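Local coordinates for protein pyridoxine 4-oxidase (Mesorhizobium loti, PDB 4HA6) that uses bound FAD to catalyse the oxidation of pyridoxine at its 4-position alcohol, as a member of the GMC oxidoreductase family, at residues Gln122-His127 with Gly139-His144; His144-Glu149 with Asn183-Arg188. One frame throughout, in Å; residues are numbered along the deposited sequence.

Interaction 1: residues Gln122-His127 with Gly139-His144; sequences QAIEDH and GPLPIH
Four backbone hydrogen bonds join Gln-122-His-127 to Gly-139-His-144. Asp-126 turns both its N and its O to segment 139-144: Asp-126 N donates to Leu-141 O at 2.8 Å, and Asp-126 O accepts from Ile-143 N at 2.9 Å. Both bonds are nearly straight, 170° and 172° at the hydrogen, but both donors come from above the carbonyl plane. Leu-141 N meets Ile-124 O almost along the C=O axis, at 3.0 Å. These three bonds make a short parallel pair, strand 125-126 beside strand 141-142. Gly-139 N makes a separate, more bent bond to Glu-125 O on the approach to the strand. The CA of Gly-139 lies so close to the carbonyls of Ala-123, Ile-124 and Glu-125 that a CB there would clash with all three.

Side chains fill in around the ladder. Asp-126 CG is anti to the backbone N (chi1 -178°), and Asp-126 CB lies 3.1 Å from Gly-139 O. Ile-143 CG2 and CB each come within 3.5 Å of His-127 CD2, meeting the imidazole obliquely. Ile-143 CG1 is 3.9 Å from Glu-125 CG. Ile-124 and Leu-141 lie side by side, with Ile-124 CG2 4.0 Å from Leu-141 CB.

The Asp-126 carboxylate accepts from Gly-138 N and forms a salt bridge with Arg-188, while buried Glu-125 has a salt bridge to Arg-94 and hydrogen bonds to Tyr-92 OH and Gly-136 N. His-127 ND1 is hydrogen-bonded to Leu-129 N, and its ring stacks on His-135. Where helix 114-124 ends, Ile-124 and Leu-141 are covered by Leu-494 of helix 490-506 and Trp-199 of helix 195-199.

Interaction 2: residues His144-Glu149 with Asn183-Arg188; sequences HLPADE and NSLNIR
A single antiparallel bridge, a hydrogen-bonded pair, ties the loop after strand 141-142 to the chain running into strand 187-188. It lies near the bound pyridoxamine and the flavin site: the Asn-183 side chain is about 4 Å from the pyridoxamine, and that of Leu-185 is close to Gly-91, an FAD-binding residue.

The bridge joins His-144 and Leu-185. His-144 N donates to Leu-185 O at 2.7 Å, and Leu-185 N returns a bond to His-144 O at 2.9 Å. Both donors lie in the plane of the carbonyl they meet. A CA-H...O contact from Ser-184 also reaches His-144 O.

The His-144 side chain has CG anti to its backbone N (chi1 173°). Its CB packs against Ile-187 O, while the ring turns back over its own segment. Pro-146 N sits over the centre of one face of the His-144 ring, 4.0 Å above the plane. His-144 NE2 donates to Glu-149 OE2 at 3.0 Å. The oxygen lies close to the imidazole plane, but NE2 meets it from well above the carboxylate plane. The other oxygen, Glu-149 OE1, accepts from Ala-147 N at 3.1 Å.

Pro-146 meets the second segment through CD and CG. Pro-146 CD is 3.3 Å from Asn-183 O, and Pro-146 CG is 3.9 Å from Leu-185 CD1, the two side chains crossing at about a right angle. On Leu-145, CD2 lies against Ser-184 OG.

The NE2-OE2 bond and Pro-146 over one face hold the rotation of the His-144 ring, and the Ala-147 N bond positions the carboxylate. The nearby carboxylate would be expected to favour the protonated imidazole. With NE2 as donor, the His-Glu bond closes the loop 144-149, while the backbone bridge holds that loop to 183-188.

Interactions 1 and 2 follow in series along the chain and share His-144, where the first ends and the second begins. Their centres are about 13 Å apart. Segment 139-144 takes part in both: its strand pairs with 125-126, and its last residue bridges to 183-188. Side chains also connect the two contacts directly. Asp-126 OD2 forms a salt bridge with Arg-188 NH1 at 3.0 Å, and Asn-186 ND2 probably bonds to Pro-142 O. Together they link the end of helix 114-124 to the chain that passes beside the bound pyridoxamine.

Interaction 1: residues Gln122-His127 with Gly139-His144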
loop_
_atom_site.group_PDB
_atom_site.type_symbol
_atom_site.label_atom_id
_atom_site.label_comp_id
_atom_site.label_asym_id
_atom_site.label_seq_id
_atom_site.Cartn_x
_atom_site.Cartn_y
_atom_site.Cartn_z
ATOM N N GLN A 122 5.998 -4.235 16.757
ATOM C CA GLN A 122 7.275 -4.452 17.433
ATOM C C GLN A 122 7.978 -5.751 17.031
ATOM O O GLN A 122 9.199 -5.770 16.891
ATOM C CB GLN A 122 7.089 -4.380 18.957
ATOM C CG GLN A 122 6.627 -3.005 19.457
ATOM C CD GLN A 122 6.137 -3.048 20.889
ATOM O OE1 GLN A 122 6.154 -4.098 21.520
ATOM N NE2 GLN A 122 5.689 -1.908 21.405
ATOM N N ALA A 123 7.224 -6.841 16.863
ATOM C CA ALA A 123 7.824 -8.103 16.411
ATOM C C ALA A 123 8.383 -7.983 14.989
ATOM O O ALA A 123 9.340 -8.679 14.614
ATOM C CB ALA A 123 6.816 -9.241 16.483
ATOM N N ILE A 124 7.783 -7.101 14.195
ATOM C CA ILE A 124 8.200 -6.931 12.811
ATOM C C ILE A 124 9.453 -6.057 12.700
ATOM O O ILE A 124 10.348 -6.321 11.883
ATOM C CB ILE A 124 7.055 -6.330 11.986
ATOM C CG1 ILE A 124 6.045 -7.423 11.621
ATOM C CG2 ILE A 124 7.590 -5.641 10.734
ATOM C CD1 ILE A 124 4.668 -6.903 11.255
ATOM N N GLU A 125 9.518 -5.034 13.550
ATOM C CA GLU A 125 10.500 -3.960 13.404
ATOM C C GLU A 125 11.880 -4.224 14.012
ATOM O O GLU A 125 11.991 -4.763 15.120
ATOM C CB GLU A 125 9.920 -2.695 14.025
ATOM C CG GLU A 125 8.732 -2.197 13.250
ATOM C CD GLU A 125 7.848 -1.297 14.053
ATOM O OE1 GLU A 125 8.170 -1.025 15.235
ATOM O OE2 GLU A 125 6.823 -0.865 13.499
ATOM N N ASP A 126 12.927 -3.844 13.282
ATOM C CA ASP A 126 14.235 -3.613 13.911
ATOM C C ASP A 126 14.502 -2.121 13.828
ATOM O O ASP A 126 14.991 -1.628 12.803
ATOM C CB ASP A 126 15.370 -4.385 13.235
ATOM C CG ASP A 126 16.737 -4.170 13.937
ATOM O OD1 ASP A 126 16.767 -3.945 15.173
ATOM O OD2 ASP A 126 17.781 -4.233 13.248
ATOM N N HIS A 127 14.167 -1.419 14.909
ATOM C CA HIS A 127 14.095 0.042 14.933
ATOM C C HIS A 127 15.173 0.627 15.853
ATOM O O HIS A 127 15.469 0.052 16.897
ATOM C CB HIS A 127 12.707 0.449 15.445
ATOM C CG HIS A 127 12.306 1.846 15.092
ATOM N ND1 HIS A 127 12.776 2.950 15.773
ATOM C CD2 HIS A 127 11.464 2.319 14.142
ATOM C CE1 HIS A 127 12.255 4.044 15.246
ATOM N NE2 HIS A 127 11.448 3.689 14.260
ATOM N N GLY A 139 13.668 -7.140 15.186
ATOM C CA GLY A 139 12.760 -7.778 14.244
ATOM C C GLY A 139 13.409 -7.891 12.878
ATOM O O GLY A 139 14.482 -7.321 12.635
ATOM N N PRO A 140 12.760 -8.616 11.966
ATOM C CA PRO A 140 13.387 -8.911 10.670
ATOM C C PRO A 140 13.466 -7.712 9.701
ATOM O O PRO A 140 14.315 -7.727 8.801
ATOM C CB PRO A 140 12.488 -10.014 10.095
ATOM C CG PRO A 140 11.168 -9.826 10.758
ATOM C CD PRO A 140 11.466 -9.298 12.140
ATOM N N LEU A 141 12.608 -6.706 9.885
ATOM C CA LEU A 141 12.516 -5.561 8.974
ATOM C C LEU A 141 13.235 -4.355 9.556
ATOM O O LEU A 141 12.743 -3.758 10.521
ATOM C CB LEU A 141 11.042 -5.154 8.775
ATOM C CG LEU A 141 10.484 -4.735 7.407
ATOM C CD1 LEU A 141 9.360 -3.698 7.541
ATOM C CD2 LEU A 141 11.550 -4.285 6.425
ATOM N N PRO A 142 14.385 -3.975 8.966
ATOM C CA PRO A 142 15.083 -2.766 9.421
ATOM C C PRO A 142 14.232 -1.524 9.189
ATOM O O PRO A 142 13.656 -1.354 8.108
ATOM C CB PRO A 142 16.320 -2.708 8.515
ATOM C CG PRO A 142 16.524 -4.110 8.052
ATOM C CD PRO A 142 15.140 -4.692 7.921
ATOM N N ILE A 143 14.142 -0.672 10.204
ATOM C CA ILE A 143 13.533 0.640 10.040
ATOM C C ILE A 143 14.636 1.684 10.227
ATOM O O ILE A 143 15.290 1.729 11.275
ATOM C CB ILE A 143 12.405 0.913 11.075
ATOM C CG1 ILE A 143 11.509 -0.318 11.284
ATOM C CG2 ILE A 143 11.604 2.175 10.680
ATOM C CD1 ILE A 143 10.944 -0.929 9.986
ATOM N N HIS A 144 14.840 2.526 9.220
ATOM C CA HIS A 144 15.903 3.531 9.278
ATOM C C HIS A 144 15.308 4.913 9.515
ATOM O O HIS A 144 14.301 5.276 8.894
ATOM C CB HIS A 144 16.696 3.490 7.964
ATOM C CG HIS A 144 17.718 4.577 7.812
ATOM N ND1 HIS A 144 18.572 4.958 8.826
ATOM C CD2 HIS A 144 18.041 5.343 6.739
ATOM C CE1 HIS A 144 19.369 5.919 8.389
ATOM N NE2 HIS A 144 19.068 6.170 7.126
#

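Interaction 2: residues His144-Glu149 with Asn183-Arg188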
loop_
_atom_site.group_PDB
_atom_site.type_symbol
_atom_site.label_atom_id
_atom_site.label_comp_id
_atom_site.label_asym_id
_atom_site.label_seq_id
_atom_site.Cartn_x
_atom_site.Cartn_y
_atom_site.Cartn_z
ATOM N N HIS A 144 14.840 2.526 9.220
ATOM C CA HIS A 144 15.903 3.531 9.278
ATOM C C HIS A 144 15.308 4.913 9.515
ATOM O O HIS A 144 14.301 5.276 8.894
ATOM C CB HIS A 144 16.696 3.490 7.964
ATOM C CG HIS A 144 17.718 4.577 7.812
ATOM N ND1 HIS A 144 18.572 4.958 8.826
ATOM C CD2 HIS A 144 18.041 5.343 6.739
ATOM C CE1 HIS A 144 19.369 5.919 8.389
ATOM N NE2 HIS A 144 19.068 6.170 7.126
ATOM N N LEU A 145 15.919 5.669 10.426
ATOM C CA LEU A 145 15.530 7.053 10.691
ATOM C C LEU A 145 16.588 7.967 10.077
ATOM O O LEU A 145 17.658 8.151 10.654
ATOM C CB LEU A 145 15.452 7.321 12.202
ATOM C CG LEU A 145 14.398 6.594 13.050
ATOM C CD1 LEU A 145 14.456 7.012 14.520
ATOM C CD2 LEU A 145 13.006 6.816 12.496
ATOM N N PRO A 146 16.298 8.534 8.897
ATOM C CA PRO A 146 17.324 9.341 8.231
ATOM C C PRO A 146 17.570 10.643 8.983
ATOM O O PRO A 146 16.624 11.216 9.526
ATOM C CB PRO A 146 16.697 9.637 6.862
ATOM C CG PRO A 146 15.633 8.568 6.672
ATOM C CD PRO A 146 15.090 8.386 8.068
ATOM N N ALA A 147 18.819 11.099 9.020
ATOM C CA ALA A 147 19.135 12.412 9.585
ATOM C C ALA A 147 20.179 13.111 8.714
ATOM O O ALA A 147 19.855 14.023 7.944
ATOM C CB ALA A 147 19.615 12.285 11.024
ATOM N N ASP A 148 21.426 12.668 8.828
ATOM C CA ASP A 148 22.510 13.269 8.071
ATOM C C ASP A 148 22.222 13.272 6.575
ATOM O O ASP A 148 22.505 14.245 5.894
ATOM C CB ASP A 148 23.819 12.530 8.346
ATOM C CG ASP A 148 24.438 12.918 9.672
ATOM O OD1 ASP A 148 23.683 13.296 10.595
ATOM O OD2 ASP A 148 25.682 12.846 9.788
ATOM N N GLU A 149 21.637 12.194 6.061
ATOM C CA GLU A 149 21.428 12.089 4.619
ATOM C C GLU A 149 20.165 12.788 4.112
ATOM O O GLU A 149 19.877 12.754 2.913
ATOM C CB GLU A 149 21.402 10.625 4.190
ATOM C CG GLU A 149 20.260 9.840 4.805
ATOM C CD GLU A 149 20.717 9.035 5.987
ATOM O OE1 GLU A 149 20.660 9.551 7.140
ATOM O OE2 GLU A 149 21.153 7.886 5.747
ATOM N N ASN A 183 10.643 10.817 6.580
ATOM C CA ASN A 183 10.007 9.504 6.579
ATOM C C ASN A 183 10.964 8.434 7.070
ATOM O O ASN A 183 12.134 8.430 6.689
ATOM C CB ASN A 183 9.551 9.127 5.166
ATOM C CG ASN A 183 8.619 10.158 4.558
ATOM O OD1 ASN A 183 7.917 10.859 5.275
ATOM N ND2 ASN A 183 8.619 10.255 3.230
ATOM N N SER A 184 10.478 7.530 7.915
ATOM C CA SER A 184 11.229 6.320 8.232
ATOM C C SER A 184 11.247 5.449 6.984
ATOM O O SER A 184 10.282 5.466 6.211
ATOM C CB SER A 184 10.586 5.570 9.400
ATOM O OG SER A 184 10.524 6.397 10.565
ATOM N N LEU A 185 12.335 4.703 6.785
ATOM C CA LEU A 185 12.537 3.948 5.542
ATOM C C LEU A 185 13.028 2.520 5.785
ATOM O O LEU A 185 13.785 2.271 6.733
ATOM C CB LEU A 185 13.546 4.663 4.647
ATOM C CG LEU A 185 13.210 6.061 4.138
ATOM C CD1 LEU A 185 14.430 6.682 3.500
ATOM C CD2 LEU A 185 12.082 5.988 3.139
ATOM N N ASN A 186 12.609 1.585 4.932
ATOM C CA ASN A 186 13.150 0.227 4.995
ATOM C C ASN A 186 14.417 0.152 4.169
ATOM O O ASN A 186 14.399 -0.334 3.031
ATOM C CB ASN A 186 12.154 -0.829 4.504
ATOM C CG ASN A 186 10.894 -0.900 5.353
ATOM O OD1 ASN A 186 9.795 -1.089 4.824
ATOM N ND2 ASN A 186 11.044 -0.758 6.675
ATOM N N ILE A 187 15.504 0.656 4.750
ATOM C CA ILE A 187 16.822 0.691 4.118
ATOM C C ILE A 187 17.838 0.242 5.166
ATOM O O ILE A 187 17.700 0.564 6.352
ATOM C CB ILE A 187 17.176 2.122 3.619
ATOM C CG1 ILE A 187 16.181 2.600 2.558
ATOM C CG2 ILE A 187 18.587 2.183 3.044
ATOM C CD1 ILE A 187 16.497 3.986 1.984
ATOM N N ARG A 188 18.827 -0.540 4.742
ATOM C CA ARG A 188 19.948 -0.917 5.599
ATOM C C ARG A 188 21.218 -0.942 4.752
ATOM O O ARG A 188 21.247 -1.580 3.691
ATOM C CB ARG A 188 19.720 -2.284 6.261
ATOM C CG ARG A 188 20.959 -2.828 6.977
ATOM C CD ARG A 188 20.603 -3.520 8.290
ATOM N NE ARG A 188 20.068 -2.574 9.269
ATOM C CZ ARG A 188 19.445 -2.926 10.392
ATOM N NH1 ARG A 188 19.273 -4.208 10.693
ATOM N NH2 ARG A 188 18.983 -1.995 11.218
#